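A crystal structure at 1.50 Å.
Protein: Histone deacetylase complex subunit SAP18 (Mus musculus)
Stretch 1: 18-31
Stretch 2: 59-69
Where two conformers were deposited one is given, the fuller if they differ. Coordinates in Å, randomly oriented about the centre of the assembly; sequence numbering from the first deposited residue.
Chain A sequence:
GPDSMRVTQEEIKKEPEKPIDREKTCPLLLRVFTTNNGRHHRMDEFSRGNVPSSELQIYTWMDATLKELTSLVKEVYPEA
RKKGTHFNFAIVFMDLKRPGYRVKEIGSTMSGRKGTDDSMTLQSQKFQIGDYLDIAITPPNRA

Stretch 1 (18-31) KPIDREKTCPLLLR
Stretch 2 59-69: YTWMDATLKEL

Residues 18-31 and 59-69 pack antiparallel where they form strands and bury 887 Å² between them, Arg 22 and Trp 61 losing the most surface. Leu 28 pairs with Thr 60 as a hydrogen-bonded pair (CA-CA 5.5 Å): Leu 28 N donates to Thr 60 O at 2.8 Å, and Thr 60 N to Leu 28 O at 3.1 Å. Leu 28 O also receives a CA-H contact from Tyr 59 CA (3.3 Å). Leu 29 and Tyr 59 form the adjacent non-hydrogen-bonded pair (CA-CA 4.8 Å), and their side chains share one sheet face, Leu 29 CD1 lying 4.2 Å from Tyr 59 CE1. On the other face, Leu 28 (chi1 p, chi2 off its wells at 98°) brings Leu 28 CD2 to 3.8 Å from Met 62 SE, a selenomethionine, while Leu 30 CD2 meets Leu 69 CD2 at 3.9 Å.

Beyond the strand, the flat indole of Trp 61 (m, chi2 -94°) is sandwiched. Pro 27 CA covers one face of its five-membered ring, 4.1 Å from the centroid; Arg 22 CG covers the opposite face at 3.7 Å. Trp 61 NE1, at the ring edge, donates to Thr 25 O (2.8 Å, 164°). Thr 25 OG1 donates to Asp 21 O (2.9 Å), which also accepts from Lys 24 N (3.1 Å) as the chain turns back.

The aliphatic part of Arg 22 (m, t, t) covers the indole; its guanidinium carries charge to two acids. Arg 22 NE and Arg 22 NH2 both donate to Asp 63 OD1, at 3.0 and 2.9 Å; Arg 22 NH1 donates to Glu 68 OE2 at 2.9 Å and Arg 22 NH2 to Glu 68 OE1 at 3.1 Å. These salt bridges engage all three guanidinium nitrogens. Glu 68 (t, t) extends from the helix, whose N-cap, Thr 65 OG1, accepts from Glu 68 N (3.1 Å).

A type I turn, Trp 61 to Ala 64, closed by Ala 64 N to Trp 61 O (3.0 Å), presents Asp 63 (p). Pro 19 and Ile 20 (m, m) are extended (phi/psi -68/155 and -87/140). Asp 63 OD2 accepts from Ile 20 N (2.9 Å, 168°) and from a water oxygen (2.7 Å) that also donates to Ile 20 O (2.8 Å).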

# COMPACT_ATOMS: atom_id res chain seq x y z
N LYS A 18 -15.63 6.50 -2.47
CA LYS A 18 -15.86 7.59 -3.40
C LYS A 18 -14.53 8.15 -3.85
O LYS A 18 -13.54 8.08 -3.13
CB LYS A 18 -16.66 8.69 -2.68
CG LYS A 18 -18.02 8.22 -2.14
CD LYS A 18 -18.70 9.29 -1.32
CE LYS A 18 -19.91 8.74 -0.55
NZ LYS A 18 -20.96 8.16 -1.43
N PRO A 19 -14.49 8.71 -5.06
CA PRO A 19 -13.24 9.35 -5.48
C PRO A 19 -12.96 10.61 -4.67
O PRO A 19 -13.89 11.21 -4.16
CB PRO A 19 -13.52 9.76 -6.93
CG PRO A 19 -14.69 8.92 -7.35
CD PRO A 19 -15.50 8.72 -6.13
N ILE A 20 -11.69 10.97 -4.58
CA ILE A 20 -11.25 12.22 -3.94
C ILE A 20 -11.28 13.36 -4.96
O ILE A 20 -10.93 13.17 -6.12
CB ILE A 20 -9.79 12.05 -3.46
CG1 ILE A 20 -9.68 10.92 -2.40
CG2 ILE A 20 -9.21 13.37 -2.91
CD1 ILE A 20 -10.28 11.25 -1.07
N ASP A 21 -11.71 14.55 -4.53
CA ASP A 21 -11.59 15.74 -5.39
C ASP A 21 -10.16 16.23 -5.26
O ASP A 21 -9.83 16.99 -4.36
CB ASP A 21 -12.58 16.85 -4.99
CG ASP A 21 -12.53 18.03 -5.93
OD1 ASP A 21 -11.54 18.14 -6.67
OD2 ASP A 21 -13.48 18.85 -5.97
N ARG A 22 -9.28 15.73 -6.12
CA ARG A 22 -7.85 15.97 -6.00
C ARG A 22 -7.48 17.44 -6.19
O ARG A 22 -6.51 17.94 -5.61
CB ARG A 22 -7.09 15.04 -6.98
CG ARG A 22 -7.25 13.56 -6.66
CD ARG A 22 -6.47 12.73 -7.66
NE ARG A 22 -6.34 11.36 -7.17
CZ ARG A 22 -5.49 10.47 -7.66
NH1 ARG A 22 -4.69 10.78 -8.68
NH2 ARG A 22 -5.44 9.26 -7.11
N GLU A 23 -8.28 18.15 -6.97
CA GLU A 23 -8.03 19.57 -7.15
C GLU A 23 -8.24 20.38 -5.87
O GLU A 23 -7.62 21.42 -5.70
CB GLU A 23 -8.89 20.16 -8.29
N LYS A 24 -9.12 19.91 -5.00
CA LYS A 24 -9.42 20.65 -3.76
C LYS A 24 -8.85 19.99 -2.51
O LYS A 24 -9.17 20.38 -1.43
CB LYS A 24 -10.92 20.75 -3.62
CG LYS A 24 -11.53 21.89 -4.51
CD LYS A 24 -13.05 21.91 -4.35
CE LYS A 24 -13.66 23.17 -4.94
NZ LYS A 24 -13.25 24.41 -4.16
N THR A 25 -7.99 18.99 -2.68
CA THR A 25 -7.43 18.27 -1.53
C THR A 25 -5.92 18.31 -1.63
O THR A 25 -5.36 17.93 -2.66
CB THR A 25 -7.86 16.80 -1.57
OG1 THR A 25 -9.29 16.73 -1.55
CG2 THR A 25 -7.31 16.01 -0.35
N CYS A 26 -5.25 18.79 -0.60
CA CYS A 26 -3.80 18.79 -0.62
C CYS A 26 -3.32 17.34 -0.63
O CYS A 26 -3.84 16.49 0.10
CB CYS A 26 -3.27 19.55 0.59
SG CYS A 26 -3.73 21.32 0.54
N PRO A 27 -2.33 17.03 -1.48
CA PRO A 27 -1.85 15.65 -1.50
C PRO A 27 -1.10 15.28 -0.22
O PRO A 27 -0.56 16.14 0.51
CB PRO A 27 -0.90 15.61 -2.71
CG PRO A 27 -0.46 17.02 -2.91
CD PRO A 27 -1.61 17.91 -2.42
N LEU A 28 -1.09 13.98 0.05
CA LEU A 28 -0.33 13.41 1.13
C LEU A 28 1.05 13.01 0.61
O LEU A 28 1.24 12.77 -0.59
CB LEU A 28 -1.05 12.19 1.70
CG LEU A 28 -1.31 10.98 0.80
CD1 LEU A 28 -0.23 9.92 1.03
CD2 LEU A 28 -2.68 10.38 1.05
N LEU A 29 2.02 12.97 1.50
CA LEU A 29 3.35 12.51 1.15
C LEU A 29 3.43 11.04 1.52
O LEU A 29 3.35 10.68 2.70
CB LEU A 29 4.46 13.36 1.83
CG LEU A 29 5.89 13.15 1.29
CD1 LEU A 29 6.81 14.34 1.61
CD2 LEU A 29 6.49 11.88 1.85
N LEU A 30 3.58 10.19 0.51
CA LEU A 30 3.63 8.73 0.69
C LEU A 30 5.09 8.27 0.62
O LEU A 30 5.78 8.58 -0.32
CB LEU A 30 2.84 8.10 -0.45
CG LEU A 30 2.81 6.56 -0.52
CD1 LEU A 30 2.08 6.03 0.71
CD2 LEU A 30 2.19 6.08 -1.81
N ARG A 31 5.53 7.52 1.63
CA ARG A 31 6.90 6.99 1.67
C ARG A 31 6.84 5.51 1.27
O ARG A 31 6.15 4.71 1.92
CB ARG A 31 7.47 7.14 3.08
CG ARG A 31 7.53 8.64 3.54
CD ARG A 31 8.04 8.78 4.97
NE ARG A 31 9.45 8.42 5.06
CZ ARG A 31 10.15 8.41 6.19
NH1 ARG A 31 9.58 8.72 7.35
NH2 ARG A 31 11.43 8.05 6.16
N TYR A 59 3.84 12.34 -3.96
CA TYR A 59 2.66 13.10 -3.57
C TYR A 59 1.47 12.44 -4.24
O TYR A 59 1.45 12.30 -5.48
CB TYR A 59 2.75 14.53 -4.09
CG TYR A 59 3.71 15.43 -3.36
CD1 TYR A 59 3.67 15.52 -1.99
CD2 TYR A 59 4.66 16.16 -4.06
CE1 TYR A 59 4.56 16.37 -1.31
CE2 TYR A 59 5.54 16.98 -3.40
CZ TYR A 59 5.48 17.08 -2.04
OH TYR A 59 6.37 17.91 -1.39
N THR A 60 0.45 12.09 -3.46
CA THR A 60 -0.70 11.40 -4.01
C THR A 60 -1.90 11.67 -3.12
O THR A 60 -1.86 12.57 -2.27
CB THR A 60 -0.40 9.89 -4.20
OG1 THR A 60 -1.43 9.27 -5.00
CG2 THR A 60 -0.26 9.15 -2.85
N TRP A 61 -2.96 10.89 -3.30
CA TRP A 61 -4.21 11.06 -2.58
C TRP A 61 -4.73 9.71 -2.07
O TRP A 61 -4.19 8.67 -2.43
CB TRP A 61 -5.26 11.72 -3.47
CG TRP A 61 -4.93 13.14 -3.84
CD1 TRP A 61 -5.34 14.31 -3.20
CD2 TRP A 61 -4.11 13.56 -4.94
NE1 TRP A 61 -4.81 15.40 -3.85
CE2 TRP A 61 -4.06 14.97 -4.92
CE3 TRP A 61 -3.43 12.87 -5.95
CZ2 TRP A 61 -3.35 15.70 -5.87
CZ3 TRP A 61 -2.72 13.59 -6.88
CH2 TRP A 61 -2.68 14.99 -6.83
N MSE A 62 -5.75 9.72 -1.21
CA MSE A 62 -6.27 8.49 -0.59
C MSE A 62 -6.91 7.52 -1.59
O MSE A 62 -7.10 6.36 -1.25
CB MSE A 62 -7.27 8.82 0.53
CG MSE A 62 -6.65 9.54 1.69
SE MSE A 62 -5.46 8.33 2.61
CE MSE A 62 -6.65 6.84 2.97
N ASP A 63 -7.25 8.00 -2.78
CA ASP A 63 -7.80 7.12 -3.83
C ASP A 63 -6.75 6.68 -4.84
O ASP A 63 -7.09 6.17 -5.92
CB ASP A 63 -9.06 7.74 -4.49
CG ASP A 63 -8.76 9.00 -5.31
OD1 ASP A 63 -7.63 9.55 -5.22
OD2 ASP A 63 -9.67 9.43 -6.05
N ALA A 64 -5.47 6.85 -4.49
CA ALA A 64 -4.41 6.28 -5.29
C ALA A 64 -4.61 4.75 -5.42
O ALA A 64 -4.85 4.07 -4.42
CB ALA A 64 -3.06 6.56 -4.67
N THR A 65 -4.46 4.23 -6.63
CA THR A 65 -4.59 2.77 -6.89
C THR A 65 -3.24 2.10 -7.00
O THR A 65 -2.21 2.76 -7.24
CB THR A 65 -5.34 2.49 -8.20
OG1 THR A 65 -4.56 2.97 -9.30
CG2 THR A 65 -6.71 3.20 -8.19
N LEU A 66 -3.24 0.79 -6.83
CA LEU A 66 -1.96 0.09 -6.97
C LEU A 66 -1.32 0.33 -8.35
O LEU A 66 -0.07 0.49 -8.44
CB LEU A 66 -2.13 -1.42 -6.71
CG LEU A 66 -2.66 -1.78 -5.34
CD1 LEU A 66 -2.53 -3.27 -5.15
CD2 LEU A 66 -1.96 -1.01 -4.21
N LYS A 67 -2.10 0.34 -9.43
CA LYS A 67 -1.56 0.57 -10.77
C LYS A 67 -0.97 1.96 -10.94
O LYS A 67 0.08 2.16 -11.56
CB LYS A 67 -2.65 0.38 -11.84
CG LYS A 67 -2.69 -0.97 -12.52
CD LYS A 67 -1.35 -1.51 -13.03
CE LYS A 67 -1.58 -2.82 -13.78
NZ LYS A 67 -0.36 -3.40 -14.43
N GLU A 68 -1.62 2.96 -10.34
CA GLU A 68 -1.11 4.31 -10.39
C GLU A 68 0.26 4.37 -9.73
O GLU A 68 1.18 5.04 -10.20
CB GLU A 68 -2.09 5.25 -9.66
CG GLU A 68 -1.69 6.70 -9.67
CD GLU A 68 -2.75 7.61 -9.06
OE1 GLU A 68 -3.76 7.11 -8.51
OE2 GLU A 68 -2.59 8.85 -9.22
N LEU A 69 0.38 3.69 -8.59
CA LEU A 69 1.64 3.71 -7.88
C LEU A 69 2.74 2.92 -8.57
O LEU A 69 3.88 3.34 -8.57
CB LEU A 69 1.44 3.23 -6.44
CG LEU A 69 0.46 4.15 -5.66
CD1 LEU A 69 0.13 3.52 -4.32
CD2 LEU A 69 1.08 5.56 -5.46
O HOH W 1 -9.85 11.37 -7.96